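Local atomic coordinates of phenol hydroxylase component phN (Pseudomonas stutzeri, PDB entry 3U52), a protein that probably serves as the diiron-bearing large subunit of a multicomponent phenol hydroxylase that uses molecular oxygen to hydroxylate phenol. Residues R260-R271 with C432-E443. Numbering follows the deposited sequence.
Sequences RWIDKWFWRGFR and CSDGCCDIFKHE. With ZN (zinc ion), chain I; GOL (glycerol), chain N.
The indole of W267 lies against the first turn of helix 434-442. CA of G435 sits over one face, 3.7 Å from the centroid of the five-membered ring, a CH-pi contact. The opposite face is backed by F270. SG of C436 meets the indole at its edge, in the ring plane. The torsion that sets CG opposite the backbone N (chi1 -173°) swings the W267 ring across to this turn. S433 caps the same turn, its OG accepting from C436 N at 3.3 Å. CZ2 of W267 sits over one face of the R271 guanidinium, the planes well tilted. R271 NE donates to SG of C432 at 3.3 Å, nearly in the guanidinium plane. Exchanging W267 for an alanine would probably open a gap above G435 and uncover that guanidinium face. Further along, I439 CD1 packs 3.9 Å from CG of R268. K264 NZ forms a salt bridge with OE2 of E443 (3.1 Å), and also pairs with E189 and D181. The far end is looser and exposed: R260 CD only brushes NE2 of H442, at 3.9 Å. C432 and C436, with C399 and C402, complete a four-cysteine zinc site, here docked on helix 254-283 through the YHS-domain region.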
loop_
_atom_site.group_PDB
_atom_site.type_symbol
_atom_site.label_atom_id
_atom_site.label_comp_id
_atom_site.label_asym_id
_atom_site.label_seq_id
_atom_site.Cartn_x
_atom_site.Cartn_y
_atom_site.Cartn_z
ATOM N N ARG A 260 -27.977 -3.557 36.408
ATOM C CA ARG A 260 -27.846 -2.127 36.637
ATOM C C ARG A 260 -26.798 -1.493 35.710
ATOM O O ARG A 260 -26.999 -0.366 35.243
ATOM C CB ARG A 260 -27.444 -1.824 38.088
ATOM C CG ARG A 260 -28.595 -1.940 39.100
ATOM C CD ARG A 260 -28.061 -1.716 40.552
ATOM N NE ARG A 260 -28.596 -2.791 41.400
ATOM C CZ ARG A 260 -27.894 -3.589 42.191
ATOM N NH1 ARG A 260 -26.585 -3.437 42.353
ATOM N NH2 ARG A 260 -28.541 -4.526 42.859
ATOM N N TRP A 261 -25.661 -2.164 35.514
ATOM C CA TRP A 261 -24.644 -1.644 34.559
ATOM C C TRP A 261 -25.160 -1.603 33.140
ATOM O O TRP A 261 -24.833 -0.692 32.415
ATOM C CB TRP A 261 -23.328 -2.434 34.569
ATOM C CG TRP A 261 -22.579 -2.303 35.866
ATOM C CD1 TRP A 261 -22.643 -1.266 36.751
ATOM C CD2 TRP A 261 -21.613 -3.216 36.374
ATOM N NE1 TRP A 261 -21.796 -1.501 37.814
ATOM C CE2 TRP A 261 -21.144 -2.687 37.603
ATOM C CE3 TRP A 261 -21.092 -4.435 35.905
ATOM C CZ2 TRP A 261 -20.151 -3.331 38.383
ATOM C CZ3 TRP A 261 -20.118 -5.085 36.691
ATOM C CH2 TRP A 261 -19.680 -4.529 37.915
ATOM N N ILE A 262 -25.928 -2.611 32.730
ATOM C CA ILE A 262 -26.512 -2.606 31.376
ATOM C C ILE A 262 -27.459 -1.376 31.277
ATOM O O ILE A 262 -27.411 -0.623 30.316
ATOM C CB ILE A 262 -27.231 -3.938 31.078
ATOM C CG1 ILE A 262 -26.221 -5.084 30.801
ATOM C CG2 ILE A 262 -28.230 -3.813 29.950
ATOM C CD1 ILE A 262 -26.866 -6.473 30.707
ATOM N N ASP A 263 -28.321 -1.180 32.260
ATOM C CA ASP A 263 -29.232 -0.024 32.233
ATOM C C ASP A 263 -28.470 1.309 32.169
ATOM O O ASP A 263 -28.820 2.179 31.352
ATOM C CB ASP A 263 -30.102 -0.028 33.482
ATOM C CG ASP A 263 -31.134 -1.167 33.516
ATOM O OD1 ASP A 263 -31.649 -1.433 34.638
ATOM O OD2 ASP A 263 -31.450 -1.817 32.484
ATOM N N LYS A 264 -27.441 1.471 33.017
ATOM C CA LYS A 264 -26.586 2.713 33.020
ATOM C C LYS A 264 -25.837 2.950 31.671
ATOM O O LYS A 264 -25.894 4.044 31.073
ATOM C CB LYS A 264 -25.553 2.632 34.139
ATOM C CG LYS A 264 -24.563 3.806 34.170
ATOM C CD LYS A 264 -23.524 3.618 35.277
ATOM C CE LYS A 264 -22.401 4.583 34.977
ATOM N NZ LYS A 264 -21.374 4.490 36.100
ATOM N N TRP A 265 -25.188 1.909 31.159
ATOM C CA TRP A 265 -24.305 2.101 30.031
ATOM C C TRP A 265 -25.074 2.065 28.732
ATOM O O TRP A 265 -24.659 2.669 27.773
ATOM C CB TRP A 265 -23.158 1.052 30.068
ATOM C CG TRP A 265 -22.204 1.512 31.167
ATOM C CD1 TRP A 265 -22.071 0.975 32.405
ATOM C CD2 TRP A 265 -21.347 2.683 31.136
ATOM N NE1 TRP A 265 -21.175 1.723 33.154
ATOM C CE2 TRP A 265 -20.693 2.748 32.374
ATOM C CE3 TRP A 265 -21.029 3.632 30.146
ATOM C CZ2 TRP A 265 -19.736 3.766 32.689
ATOM C CZ3 TRP A 265 -20.086 4.665 30.455
ATOM C CH2 TRP A 265 -19.463 4.705 31.716
ATOM N N PHE A 266 -26.185 1.331 28.690
ATOM C CA PHE A 266 -27.115 1.536 27.574
ATOM C C PHE A 266 -27.430 3.008 27.465
ATOM O O PHE A 266 -27.346 3.581 26.352
ATOM C CB PHE A 266 -28.460 0.780 27.714
ATOM C CG PHE A 266 -29.460 1.195 26.671
ATOM C CD1 PHE A 266 -30.540 2.022 27.005
ATOM C CD2 PHE A 266 -29.254 0.821 25.322
ATOM C CE1 PHE A 266 -31.431 2.456 26.027
ATOM C CE2 PHE A 266 -30.191 1.233 24.328
ATOM C CZ PHE A 266 -31.243 2.083 24.692
ATOM N N TRP A 267 -27.814 3.619 28.585
ATOM C CA TRP A 267 -28.353 4.970 28.547
ATOM C C TRP A 267 -27.249 6.016 28.278
ATOM O O TRP A 267 -27.397 6.873 27.426
ATOM C CB TRP A 267 -29.230 5.303 29.766
ATOM C CG TRP A 267 -29.877 6.649 29.532
ATOM C CD1 TRP A 267 -29.478 7.849 30.029
ATOM C CD2 TRP A 267 -31.042 6.913 28.736
ATOM N NE1 TRP A 267 -30.296 8.838 29.566
ATOM C CE2 TRP A 267 -31.259 8.295 28.761
ATOM C CE3 TRP A 267 -31.900 6.108 27.977
ATOM C CZ2 TRP A 267 -32.333 8.918 28.064
ATOM C CZ3 TRP A 267 -32.971 6.718 27.291
ATOM C CH2 TRP A 267 -33.176 8.098 27.343
ATOM N N ARG A 268 -26.101 5.882 28.945
ATOM C CA ARG A 268 -24.935 6.709 28.604
ATOM C C ARG A 268 -24.439 6.540 27.142
ATOM O O ARG A 268 -24.062 7.519 26.495
ATOM C CB ARG A 268 -23.773 6.447 29.594
ATOM C CG ARG A 268 -24.050 7.043 31.002
ATOM C CD ARG A 268 -22.734 7.664 31.632
ATOM N NE ARG A 268 -22.344 8.875 30.909
ATOM C CZ ARG A 268 -21.576 9.834 31.404
ATOM N NH1 ARG A 268 -21.081 9.723 32.617
ATOM N NH2 ARG A 268 -21.274 10.899 30.671
ATOM N N GLY A 269 -24.441 5.302 26.648
ATOM C CA GLY A 269 -24.039 5.016 25.285
ATOM C C GLY A 269 -25.037 5.633 24.311
ATOM O O GLY A 269 -24.641 6.239 23.308
ATOM N N PHE A 270 -26.327 5.539 24.623
ATOM C CA PHE A 270 -27.349 6.178 23.769
ATOM C C PHE A 270 -27.139 7.733 23.669
ATOM O O PHE A 270 -27.230 8.344 22.579
ATOM C CB PHE A 270 -28.760 5.837 24.336
ATOM C CG PHE A 270 -29.863 6.629 23.716
ATOM C CD1 PHE A 270 -30.063 6.616 22.346
ATOM C CD2 PHE A 270 -30.716 7.381 24.512
ATOM C CE1 PHE A 270 -31.142 7.355 21.772
ATOM C CE2 PHE A 270 -31.772 8.106 23.951
ATOM C CZ PHE A 270 -31.968 8.085 22.583
ATOM N N ARG A 271 -26.849 8.379 24.808
ATOM C CA ARG A 271 -26.616 9.827 24.819
ATOM C C ARG A 271 -25.339 10.147 24.045
ATOM O O ARG A 271 -25.290 11.102 23.277
ATOM C CB ARG A 271 -26.611 10.387 26.265
ATOM C CG ARG A 271 -28.055 10.444 26.822
ATOM C CD ARG A 271 -28.858 11.451 25.986
ATOM N NE ARG A 271 -30.091 11.895 26.673
ATOM C CZ ARG A 271 -31.306 11.887 26.139
ATOM N NH1 ARG A 271 -31.527 11.423 24.908
ATOM N NH2 ARG A 271 -32.318 12.326 26.848
ATOM N N CYS A 432 -31.410 15.735 31.679
ATOM C CA CYS A 432 -32.130 15.819 30.393
ATOM C C CYS A 432 -33.303 14.802 30.296
ATOM O O CYS A 432 -34.095 14.876 29.331
ATOM C CB CYS A 432 -31.146 15.528 29.274
ATOM S SG CYS A 432 -30.485 13.822 29.363
ATOM N N SER A 433 -33.399 13.867 31.237
ATOM C CA SER A 433 -34.281 12.711 31.127
ATOM C C SER A 433 -34.350 11.914 32.431
ATOM O O SER A 433 -33.535 12.109 33.322
ATOM C CB SER A 433 -33.718 11.752 30.088
ATOM O OG SER A 433 -32.374 11.418 30.480
ATOM N N ASP A 434 -35.296 10.970 32.491
ATOM C CA ASP A 434 -35.390 9.995 33.568
ATOM C C ASP A 434 -34.169 9.105 33.544
ATOM O O ASP A 434 -33.730 8.662 34.582
ATOM C CB ASP A 434 -36.638 9.128 33.427
ATOM C CG ASP A 434 -37.942 9.901 33.713
ATOM O OD1 ASP A 434 -38.031 10.627 34.727
ATOM O OD2 ASP A 434 -38.879 9.747 32.915
ATOM N N GLY A 435 -33.626 8.804 32.376
ATOM C CA GLY A 435 -32.536 7.830 32.323
ATOM C C GLY A 435 -31.306 8.347 33.052
ATOM O O GLY A 435 -30.683 7.615 33.809
ATOM N N CYS A 436 -30.989 9.625 32.838
ATOM C CA CYS A 436 -29.856 10.287 33.494
ATOM C C CYS A 436 -30.165 10.550 34.969
ATOM O O CYS A 436 -29.328 10.377 35.821
ATOM C CB CYS A 436 -29.523 11.566 32.762
ATOM S SG CYS A 436 -28.521 11.302 31.203
ATOM N N CYS A 437 -31.399 10.919 35.264
ATOM C CA CYS A 437 -31.826 11.055 36.657
ATOM C C CYS A 437 -31.571 9.780 37.455
ATOM O O CYS A 437 -31.009 9.843 38.547
ATOM C CB CYS A 437 -33.305 11.519 36.732
ATOM S SG CYS A 437 -33.758 12.014 38.443
ATOM N N ASP A 438 -31.954 8.604 36.934
ATOM C CA ASP A 438 -31.777 7.352 37.657
ATOM C C ASP A 438 -30.326 6.964 37.873
ATOM O O ASP A 438 -29.982 6.366 38.888
ATOM C CB ASP A 438 -32.460 6.202 36.940
ATOM C CG ASP A 438 -33.967 6.221 37.111
ATOM O OD1 ASP A 438 -34.502 7.138 37.810
ATOM O OD2 ASP A 438 -34.602 5.325 36.509
ATOM N N ILE A 439 -29.474 7.278 36.906
ATOM C CA ILE A 439 -28.044 7.034 37.042
ATOM C C ILE A 439 -27.516 7.924 38.213
ATOM O O ILE A 439 -26.751 7.469 39.091
ATOM C CB ILE A 439 -27.295 7.397 35.701
ATOM C CG1 ILE A 439 -27.649 6.405 34.607
ATOM C CG2 ILE A 439 -25.764 7.473 35.927
ATOM C CD1 ILE A 439 -27.254 6.825 33.238
ATOM N N PHE A 440 -27.918 9.188 38.235
ATOM C CA PHE A 440 -27.390 10.114 39.276
ATOM C C PHE A 440 -27.829 9.624 40.656
ATOM O O PHE A 440 -27.049 9.640 41.622
ATOM C CB PHE A 440 -27.902 11.518 39.034
ATOM C CG PHE A 440 -27.500 12.503 40.098
ATOM C CD1 PHE A 440 -26.371 13.265 39.927
ATOM C CD2 PHE A 440 -28.237 12.633 41.290
ATOM C CE1 PHE A 440 -25.963 14.190 40.904
ATOM C CE2 PHE A 440 -27.853 13.554 42.275
ATOM C CZ PHE A 440 -26.694 14.319 42.086
ATOM N N LYS A 441 -29.071 9.178 40.759
ATOM C CA LYS A 441 -29.640 8.780 42.057
ATOM C C LYS A 441 -28.949 7.572 42.648
ATOM O O LYS A 441 -28.846 7.468 43.872
ATOM C CB LYS A 441 -31.152 8.541 41.970
ATOM C CG LYS A 441 -31.913 9.840 41.712
ATOM C CD LYS A 441 -33.417 9.711 41.776
ATOM C CE LYS A 441 -33.903 8.487 41.038
ATOM N NZ LYS A 441 -35.399 8.619 40.861
ATOM N N HIS A 442 -28.472 6.661 41.795
ATOM C CA HIS A 442 -27.717 5.514 42.268
ATOM C C HIS A 442 -26.267 5.828 42.736
ATOM O O HIS A 442 -25.755 5.134 43.619
ATOM C CB HIS A 442 -27.780 4.347 41.262
ATOM C CG HIS A 442 -27.302 3.039 41.829
ATOM N ND1 HIS A 442 -26.090 2.474 41.488
ATOM C CD2 HIS A 442 -27.866 2.197 42.730
ATOM C CE1 HIS A 442 -25.922 1.347 42.157
ATOM N NE2 HIS A 442 -26.983 1.154 42.916
ATOM N N GLU A 443 -25.629 6.880 42.180
ATOM C CA GLU A 443 -24.227 7.221 42.463
ATOM C C GLU A 443 -24.040 8.733 42.578
ATOM O O GLU A 443 -23.201 9.332 41.849
ATOM C CB GLU A 443 -23.276 6.663 41.379
ATOM C CG GLU A 443 -23.291 5.195 41.231
ATOM C CD GLU A 443 -22.385 4.718 40.069
ATOM O OE1 GLU A 443 -21.287 4.178 40.418
ATOM O OE2 GLU A 443 -22.743 4.910 38.836
HETATM ZN ZN ZN I . -28.395 13.395 30.386
HETATM C C1 GOL N . -35.646 12.764 25.919
HETATM O O1 GOL N . -35.004 12.463 27.095
HETATM C C2 GOL N . -36.058 11.434 25.346
HETATM O O2 GOL N . -37.396 11.433 24.886
HETATM C C3 GOL N . -34.997 10.887 24.408
HETATM O O3 GOL N . -34.112 11.870 23.940
#